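Local atomic coordinates of 4-hydroxybenzoyl-CoA thioesterase (Bacillus halodurans, PDB entry 5WH9), a protein that probably hydrolyses the thioester bond of gentisyl-coenzyme A, releasing gentisate and free coenzyme A. Residues B[24-29]-B[92-97]; B[32-37]-B[106-111]; B[80-83]-B[88-91]. One frame throughout, in Å; residues are numbered along the deposited sequence.

Interaction 1 of 3, residues B[24-29]-B[92-97]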
# COMPACT_ATOMS: atom_id res chain seq x y z
N PRO B 24 7.62 -3.63 -5.36
CA PRO B 24 7.93 -2.47 -4.56
C PRO B 24 7.80 -3.05 -3.20
O PRO B 24 8.59 -2.65 -2.35
CB PRO B 24 6.80 -1.48 -4.83
CG PRO B 24 6.41 -1.74 -6.24
CD PRO B 24 6.62 -3.21 -6.46
N ASN B 25 6.86 -3.96 -2.94
CA ASN B 25 6.95 -4.33 -1.55
C ASN B 25 8.37 -4.64 -1.08
O ASN B 25 8.64 -4.48 0.06
CB ASN B 25 6.01 -5.47 -1.18
CG ASN B 25 4.57 -5.07 -1.30
OD1 ASN B 25 3.85 -5.59 -2.08
ND2 ASN B 25 4.18 -4.10 -0.56
N TYR B 26 9.22 -5.13 -1.97
CA TYR B 26 10.59 -5.41 -1.57
C TYR B 26 11.27 -4.13 -1.06
O TYR B 26 12.13 -4.17 -0.18
CB TYR B 26 11.40 -6.00 -2.72
CG TYR B 26 11.03 -7.41 -3.10
CD1 TYR B 26 9.91 -7.67 -3.86
CD2 TYR B 26 11.83 -8.49 -2.74
CE1 TYR B 26 9.56 -8.96 -4.23
CE2 TYR B 26 11.51 -9.79 -3.10
CZ TYR B 26 10.36 -10.01 -3.85
OH TYR B 26 10.00 -11.30 -4.25
N TYR B 27 10.89 -2.99 -1.63
CA TYR B 27 11.46 -1.70 -1.21
C TYR B 27 10.88 -1.26 0.13
O TYR B 27 11.60 -0.71 0.96
CB TYR B 27 11.24 -0.64 -2.29
CG TYR B 27 11.89 -1.06 -3.59
CD1 TYR B 27 13.24 -0.78 -3.83
CD2 TYR B 27 11.20 -1.79 -4.55
CE1 TYR B 27 13.86 -1.18 -5.00
CE2 TYR B 27 11.83 -2.23 -5.74
CZ TYR B 27 13.17 -1.90 -5.94
OH TYR B 27 13.83 -2.28 -7.10
N LYS B 28 9.60 -1.54 0.34
CA LYS B 28 8.92 -1.33 1.62
C LYS B 28 9.66 -2.12 2.69
O LYS B 28 9.96 -1.61 3.78
CB LYS B 28 7.45 -1.78 1.49
CG LYS B 28 6.60 -1.94 2.76
CD LYS B 28 5.49 -3.00 2.52
CE LYS B 28 4.30 -2.95 3.50
NZ LYS B 28 4.55 -3.28 4.97
N TRP B 29 10.00 -3.36 2.38
CA TRP B 29 10.66 -4.21 3.36
C TRP B 29 12.07 -3.73 3.64
O TRP B 29 12.51 -3.79 4.78
CB TRP B 29 10.64 -5.68 2.93
CG TRP B 29 9.27 -6.29 3.01
CD1 TRP B 29 8.35 -6.11 4.00
CD2 TRP B 29 8.68 -7.17 2.05
NE1 TRP B 29 7.22 -6.83 3.71
CE2 TRP B 29 7.39 -7.49 2.52
CE3 TRP B 29 9.11 -7.72 0.83
CZ2 TRP B 29 6.54 -8.34 1.82
CZ3 TRP B 29 8.26 -8.55 0.15
CH2 TRP B 29 6.99 -8.85 0.64
N HIS B 92 21.00 -5.06 1.48
CA HIS B 92 19.93 -5.89 2.02
C HIS B 92 19.84 -7.17 1.23
O HIS B 92 19.74 -7.12 0.00
CB HIS B 92 18.57 -5.20 1.95
CG HIS B 92 18.45 -3.99 2.81
ND1 HIS B 92 18.27 -2.73 2.29
CD2 HIS B 92 18.51 -3.84 4.15
CE1 HIS B 92 18.20 -1.85 3.28
NE2 HIS B 92 18.33 -2.50 4.42
N HIS B 93 19.84 -8.30 1.93
CA HIS B 93 19.71 -9.59 1.30
C HIS B 93 18.50 -10.32 1.86
O HIS B 93 18.42 -10.58 3.06
CB HIS B 93 20.96 -10.43 1.56
CG HIS B 93 22.19 -9.90 0.91
ND1 HIS B 93 22.38 -9.94 -0.46
CD2 HIS B 93 23.32 -9.36 1.43
CE1 HIS B 93 23.56 -9.43 -0.75
NE2 HIS B 93 24.15 -9.07 0.38
N PHE B 94 17.56 -10.66 0.98
CA PHE B 94 16.37 -11.39 1.38
C PHE B 94 16.69 -12.86 1.45
O PHE B 94 17.19 -13.46 0.47
CB PHE B 94 15.22 -11.16 0.39
CG PHE B 94 14.77 -9.74 0.34
CD1 PHE B 94 15.59 -8.78 -0.25
CD2 PHE B 94 13.56 -9.36 0.89
CE1 PHE B 94 15.19 -7.46 -0.29
CE2 PHE B 94 13.15 -8.03 0.85
CZ PHE B 94 13.96 -7.09 0.26
N ILE B 95 16.43 -13.43 2.62
CA ILE B 95 16.65 -14.84 2.84
C ILE B 95 15.33 -15.57 3.06
O ILE B 95 14.55 -15.24 3.95
CB ILE B 95 17.64 -15.10 4.00
CG1 ILE B 95 19.06 -14.72 3.59
CG2 ILE B 95 17.66 -16.58 4.38
CD1 ILE B 95 19.40 -13.30 3.82
N LYS B 96 15.07 -16.55 2.21
CA LYS B 96 13.94 -17.44 2.37
C LYS B 96 14.45 -18.87 2.28
O LYS B 96 15.20 -19.22 1.36
CB LYS B 96 12.93 -17.20 1.25
CG LYS B 96 11.99 -18.35 1.03
CD LYS B 96 10.98 -18.02 -0.04
CE LYS B 96 10.59 -19.26 -0.83
NZ LYS B 96 9.36 -19.02 -1.64
N GLN B 97 14.06 -19.68 3.26
CA GLN B 97 14.43 -21.09 3.30
C GLN B 97 15.94 -21.22 3.26
O GLN B 97 16.48 -22.08 2.57
CB GLN B 97 13.80 -21.83 2.12
CG GLN B 97 12.28 -21.72 2.08
CD GLN B 97 11.66 -22.53 0.96
OE1 GLN B 97 12.28 -22.75 -0.08
NE2 GLN B 97 10.43 -22.99 1.17
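Tyr-26 turns a ring edge toward one face of Phe-94. This is an edge-to-face (T-shaped) aromatic pair, with ring centroids 5.3 Å apart and ring planes at 61°. The leading atom is CD2 of Tyr-26, which lies 3.9 Å from Phe-94 CE2. It sits over the rim of the Phe-94 ring rather than its middle. The backbone takes part as well, since Tyr-26 O comes within 3.5 Å of Phe-94 CZ. Phe-94 leaves the strand toward the helix, and CE2 and CZ at the far end of its ring make the contact. These segments belong to the long helix 25-40 and the strand 87-96 of a hotdog fold, in which a curved antiparallel sheet wraps round a central helix. The contact joins the N-terminal part of that helix to the face of the sheet that bears Phe-94. Trp-29 meets Phe-94 from another direction. Its CB lies near the plane of the phenyl ring, at the edge, 4.0 Å from Phe-94 CE2. The two side chains cross at about a right angle. In Trp-29, CG lies anti to the carbonyl carbon (chi1 -71°), which brings indole CE3 to 4.1 Å from the same Phe-94 CE2. All three side chains are buried. Tyr-26 also meets Phe-64 edge to face, Trp-29 stacks with Phe-8, and Met-30 of the same helix packs against Phe-94.

Interaction 2 of 3, residues B[32-37]-B[106-111]; sequences EACHHF and EKRVWA
Cys-34 and Glu-106 mark the closest backbone approach, with CA atoms 8.8 Å apart. Residues 32-37 are a piece of helix 25-40, and residues 106-111 a piece of strand 99-111. No backbone hydrogen bond links them, and side chains fill the gap. Glu-106 and Arg-108 are two residues apart on the strand and both point toward the helix. Cys-34 points back at them. Its SG lies anti to the backbone N (chi1 169°), over one face of the Arg-108 guanidinium and toward the rim of that group. The nearest approach is from Cys-34 SG to Arg-108 NE, 3.3 Å. Cys-34 CB also lies 3.5 Å from Glu-106 OE2. That carboxylate oxygen is at the edge of the guanidinium, in its plane. Arg-108 NE gives Glu-106 OE2 a hydrogen bond of 2.8 Å within a salt bridge, reaching it from well above the carboxylate plane. A weak hydrogen bond of 2.9 Å runs from Arg-108 NH2 to the same Glu-106 OE2. Helix and sheet of the hotdog fold therefore meet here through a buried polar group. Arg-108 NH2 also pairs with Asp-31, and NH1 reaches the carbonyl of Phe-55. Glu-106 OE1 is hydrogen-bonded to Tyr-23 OH of the second subunit. With partners for all three guanidinium nitrogens, the rotation of the group is probably fixed, with one face toward Cys-34 SG. Two carboxylates probably offset its buried charge. The link to Tyr-23 ties this buried ion pair to the subunit interface.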
# COMPACT_ATOMS: atom_id res chain seq x y z
N GLU B 32 11.82 -0.92 5.89
CA GLU B 32 11.60 -1.41 7.25
C GLU B 32 12.88 -1.98 7.84
O GLU B 32 13.20 -1.74 9.00
CB GLU B 32 10.51 -2.47 7.27
CG GLU B 32 9.21 -1.97 6.70
CD GLU B 32 8.11 -3.03 6.65
OE1 GLU B 32 8.28 -4.14 7.21
OE2 GLU B 32 7.07 -2.74 6.03
N ALA B 33 13.64 -2.72 7.04
CA ALA B 33 14.90 -3.25 7.54
C ALA B 33 15.80 -2.10 7.97
O ALA B 33 16.40 -2.16 9.04
CB ALA B 33 15.58 -4.11 6.51
N CYS B 34 15.88 -1.06 7.13
CA CYS B 34 16.73 0.10 7.42
C CYS B 34 16.42 0.70 8.78
O CYS B 34 17.33 0.98 9.55
CB CYS B 34 16.58 1.18 6.35
SG CYS B 34 17.36 2.76 6.83
N HIS B 35 15.13 0.92 9.05
CA HIS B 35 14.69 1.49 10.32
C HIS B 35 14.98 0.56 11.48
O HIS B 35 15.31 0.98 12.59
CB HIS B 35 13.19 1.74 10.28
CG HIS B 35 12.78 2.99 9.58
ND1 HIS B 35 12.58 3.06 8.21
CD2 HIS B 35 12.52 4.23 10.06
CE1 HIS B 35 12.24 4.29 7.88
NE2 HIS B 35 12.18 5.02 8.99
N HIS B 36 14.80 -0.73 11.24
CA HIS B 36 15.04 -1.72 12.27
C HIS B 36 16.52 -1.82 12.54
O HIS B 36 16.95 -2.14 13.64
CB HIS B 36 14.50 -3.08 11.84
CG HIS B 36 14.97 -4.21 12.69
ND1 HIS B 36 16.20 -4.80 12.52
CD2 HIS B 36 14.36 -4.88 13.70
CE1 HIS B 36 16.33 -5.78 13.40
NE2 HIS B 36 15.23 -5.85 14.12
N PHE B 37 17.29 -1.54 11.50
CA PHE B 37 18.74 -1.57 11.58
C PHE B 37 19.21 -0.44 12.49
O PHE B 37 19.94 -0.69 13.42
CB PHE B 37 19.32 -1.43 10.17
CG PHE B 37 20.81 -1.52 10.11
CD1 PHE B 37 21.45 -2.73 10.30
CD2 PHE B 37 21.57 -0.39 9.83
CE1 PHE B 37 22.83 -2.81 10.23
CE2 PHE B 37 22.95 -0.47 9.76
CZ PHE B 37 23.58 -1.68 9.97
N GLU B 106 20.31 0.44 -0.68
CA GLU B 106 19.78 1.77 -0.63
C GLU B 106 20.97 2.71 -0.45
O GLU B 106 21.82 2.48 0.42
CB GLU B 106 18.84 1.90 0.59
CG GLU B 106 17.62 0.98 0.57
CD GLU B 106 16.76 1.12 1.82
OE1 GLU B 106 15.52 1.10 1.69
OE2 GLU B 106 17.31 1.22 2.94
N LYS B 107 21.07 3.74 -1.27
CA LYS B 107 21.94 4.86 -0.95
C LYS B 107 21.13 5.88 -0.17
O LYS B 107 20.07 6.32 -0.63
CB LYS B 107 22.50 5.51 -2.20
CG LYS B 107 23.51 6.61 -1.90
CD LYS B 107 24.45 6.87 -3.09
CE LYS B 107 25.38 8.03 -2.78
NZ LYS B 107 26.45 8.24 -3.81
N ARG B 108 21.60 6.25 1.01
CA ARG B 108 20.88 7.23 1.82
C ARG B 108 21.79 8.36 2.31
O ARG B 108 23.00 8.20 2.45
CB ARG B 108 20.20 6.55 3.02
CG ARG B 108 19.18 5.47 2.67
CD ARG B 108 18.59 4.89 3.95
NE ARG B 108 17.53 3.90 3.73
CZ ARG B 108 16.23 4.17 3.77
NH1 ARG B 108 15.81 5.41 4.01
NH2 ARG B 108 15.34 3.20 3.57
N VAL B 109 21.18 9.50 2.58
CA VAL B 109 21.91 10.64 3.11
C VAL B 109 21.31 10.97 4.46
O VAL B 109 20.39 10.30 4.90
CB VAL B 109 21.82 11.86 2.17
CG1 VAL B 109 22.51 11.54 0.85
CG2 VAL B 109 20.38 12.27 1.94
N TRP B 110 21.85 12.00 5.12
CA TRP B 110 21.29 12.44 6.39
C TRP B 110 20.72 13.83 6.20
O TRP B 110 21.38 14.69 5.61
CB TRP B 110 22.37 12.45 7.46
CG TRP B 110 21.82 12.26 8.85
CD1 TRP B 110 21.43 13.24 9.72
CD2 TRP B 110 21.59 11.01 9.51
NE1 TRP B 110 20.99 12.68 10.89
CE2 TRP B 110 21.07 11.31 10.79
CE3 TRP B 110 21.78 9.67 9.16
CZ2 TRP B 110 20.74 10.32 11.71
CZ3 TRP B 110 21.45 8.68 10.07
CH2 TRP B 110 20.94 9.01 11.33
N ALA B 111 19.50 14.06 6.69
CA ALA B 111 18.85 15.35 6.53
C ALA B 111 18.13 15.82 7.80
O ALA B 111 17.90 15.03 8.72
CB ALA B 111 17.87 15.33 5.35

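Interaction 3 of 3, residues B[80-83]-B[88-91]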
# COMPACT_ATOMS: atom_id res chain seq x y z
N ILE B 80 26.22 -2.38 6.26
CA ILE B 80 26.50 -1.03 5.77
C ILE B 80 27.80 -1.04 4.96
O ILE B 80 28.79 -1.63 5.39
CB ILE B 80 26.55 -0.01 6.90
CG1 ILE B 80 26.66 1.40 6.33
CG2 ILE B 80 27.71 -0.30 7.83
CD1 ILE B 80 26.53 2.47 7.38
N ARG B 81 27.74 -0.50 3.79
CA ARG B 81 28.82 -0.63 2.88
C ARG B 81 29.45 0.53 2.14
O ARG B 81 30.28 0.24 1.35
CB ARG B 81 28.48 -1.71 1.89
CG ARG B 81 27.77 -1.23 0.67
CD ARG B 81 28.30 -1.99 -0.50
NE ARG B 81 27.67 -1.51 -1.68
CZ ARG B 81 26.57 -2.02 -2.16
NH1 ARG B 81 25.97 -3.04 -1.58
NH2 ARG B 81 26.07 -1.47 -3.21
N GLU B 82 29.03 1.78 2.28
CA GLU B 82 29.78 2.87 1.63
C GLU B 82 29.80 4.16 2.42
O GLU B 82 29.40 5.17 1.92
CB GLU B 82 29.27 3.10 0.18
CG GLU B 82 30.09 4.04 -0.68
CD GLU B 82 30.24 3.56 -2.11
OE1 GLU B 82 29.95 2.39 -2.35
OE2 GLU B 82 30.67 4.33 -2.99
N LEU B 83 30.27 4.11 3.64
CA LEU B 83 30.05 5.21 4.53
C LEU B 83 30.89 6.41 4.16
O LEU B 83 32.05 6.35 4.02
CB LEU B 83 30.22 4.78 5.96
CG LEU B 83 30.27 5.81 7.08
CD1 LEU B 83 28.93 6.38 7.45
CD2 LEU B 83 30.97 5.24 8.29
N PHE B 88 25.48 7.11 3.15
CA PHE B 88 25.86 5.72 3.40
C PHE B 88 24.98 4.81 2.53
O PHE B 88 23.90 5.21 2.10
CB PHE B 88 25.73 5.37 4.89
CG PHE B 88 24.32 5.42 5.42
CD1 PHE B 88 23.74 6.62 5.76
CD2 PHE B 88 23.59 4.26 5.58
CE1 PHE B 88 22.43 6.67 6.24
CE2 PHE B 88 22.29 4.30 6.07
CZ PHE B 88 21.71 5.50 6.39
N ILE B 89 25.47 3.60 2.27
CA ILE B 89 24.71 2.59 1.53
C ILE B 89 24.45 1.36 2.40
O ILE B 89 25.37 0.83 3.01
CB ILE B 89 25.44 2.13 0.26
CG1 ILE B 89 25.56 3.27 -0.75
CG2 ILE B 89 24.71 0.97 -0.40
CD1 ILE B 89 26.28 2.82 -2.02
N LEU B 90 23.20 0.92 2.45
CA LEU B 90 22.83 -0.31 3.12
C LEU B 90 22.66 -1.41 2.09
O LEU B 90 21.93 -1.24 1.11
CB LEU B 90 21.51 -0.14 3.87
CG LEU B 90 21.52 0.85 5.03
CD1 LEU B 90 20.10 0.98 5.64
CD2 LEU B 90 22.53 0.44 6.10
N GLU B 91 23.32 -2.53 2.30
CA GLU B 91 23.04 -3.72 1.52
C GLU B 91 21.99 -4.59 2.23
O GLU B 91 22.06 -4.82 3.45
CB GLU B 91 24.33 -4.50 1.27
CG GLU B 91 24.23 -5.50 0.11
CD GLU B 91 25.53 -6.25 -0.14
OE1 GLU B 91 26.29 -5.85 -1.05
OE2 GLU B 91 25.81 -7.24 0.58
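Arg-81 holds the neighbouring strand in two ways. Its backbone N gives Ile-89 O a nearly straight hydrogen bond of 2.8 Å, with an N-H...O angle of 175°. Its side chain bends at chi2 and forms a salt bridge, with Arg-81 NH1 2.9 Å from Glu-91 OE1. The guanidinium and carboxylate planes are 60° apart, so the two groups do not lie flat together. The other carboxylate oxygen of Glu-91, OE2, is hydrogen-bonded to His-93. Ile-89 packs on the guanidinium as well: its CG2 lies over the centre of one face, 3.9 Å from Arg-81 CZ. Glu-82 runs alongside Ile-89 and points the same way, with Glu-82 CB 3.7 Å from Ile-89 CD1. Ile-80 faces Leu-90 as an antiparallel, non-hydrogen-bonded pair, and Ile-80 CB is 4.1 Å from Leu-90 CD2. Ile-80 CG1 is anti to the backbone N (chi1 -173°). This carries CD1 across the Phe-88 side chain, 3.9 Å from Phe-88 CD2. Further out, Leu-83 CD1 touches Phe-88 CB at 4.2 Å. Strands 73-80 and 87-96 form a beta hairpin. Residues 80-83 run from the end of its first strand into the connecting loop, and 88-91 lie on the second strand. Strand 99-111 borders strand 87-96. Phe-131 of helix 125-131 packs on Ile-80, Leu-83 and Phe-88, and Leu-90 reaches Cys-34 and Phe-37 of helix 25-40.

How the interactions relate
Interactions 1 and 2 use the same helix, 25-40, at different points along its length, and their centres are about 14 Å apart. They meet the sheet on adjacent strands, 87-96 and 99-111. His-92, on the strand of interaction 1, borders Ala-33 and Glu-106 of interaction 2. Interaction 3 uses the earlier part of strand 87-96, with its centre about 17 Å from that of interaction 1 but only 9 Å from that of interaction 2. Probable backbone hydrogen bonds join it to interaction 2, from Arg-108 N to Phe-88 O (2.7 Å) and from Leu-90 N to Glu-106 O (2.9 Å). Cys-34 SG also lies 3.5 Å from Leu-90 CD1. Interactions 1 and 2 touch the second subunit, whereas interaction 3 touches no other chain.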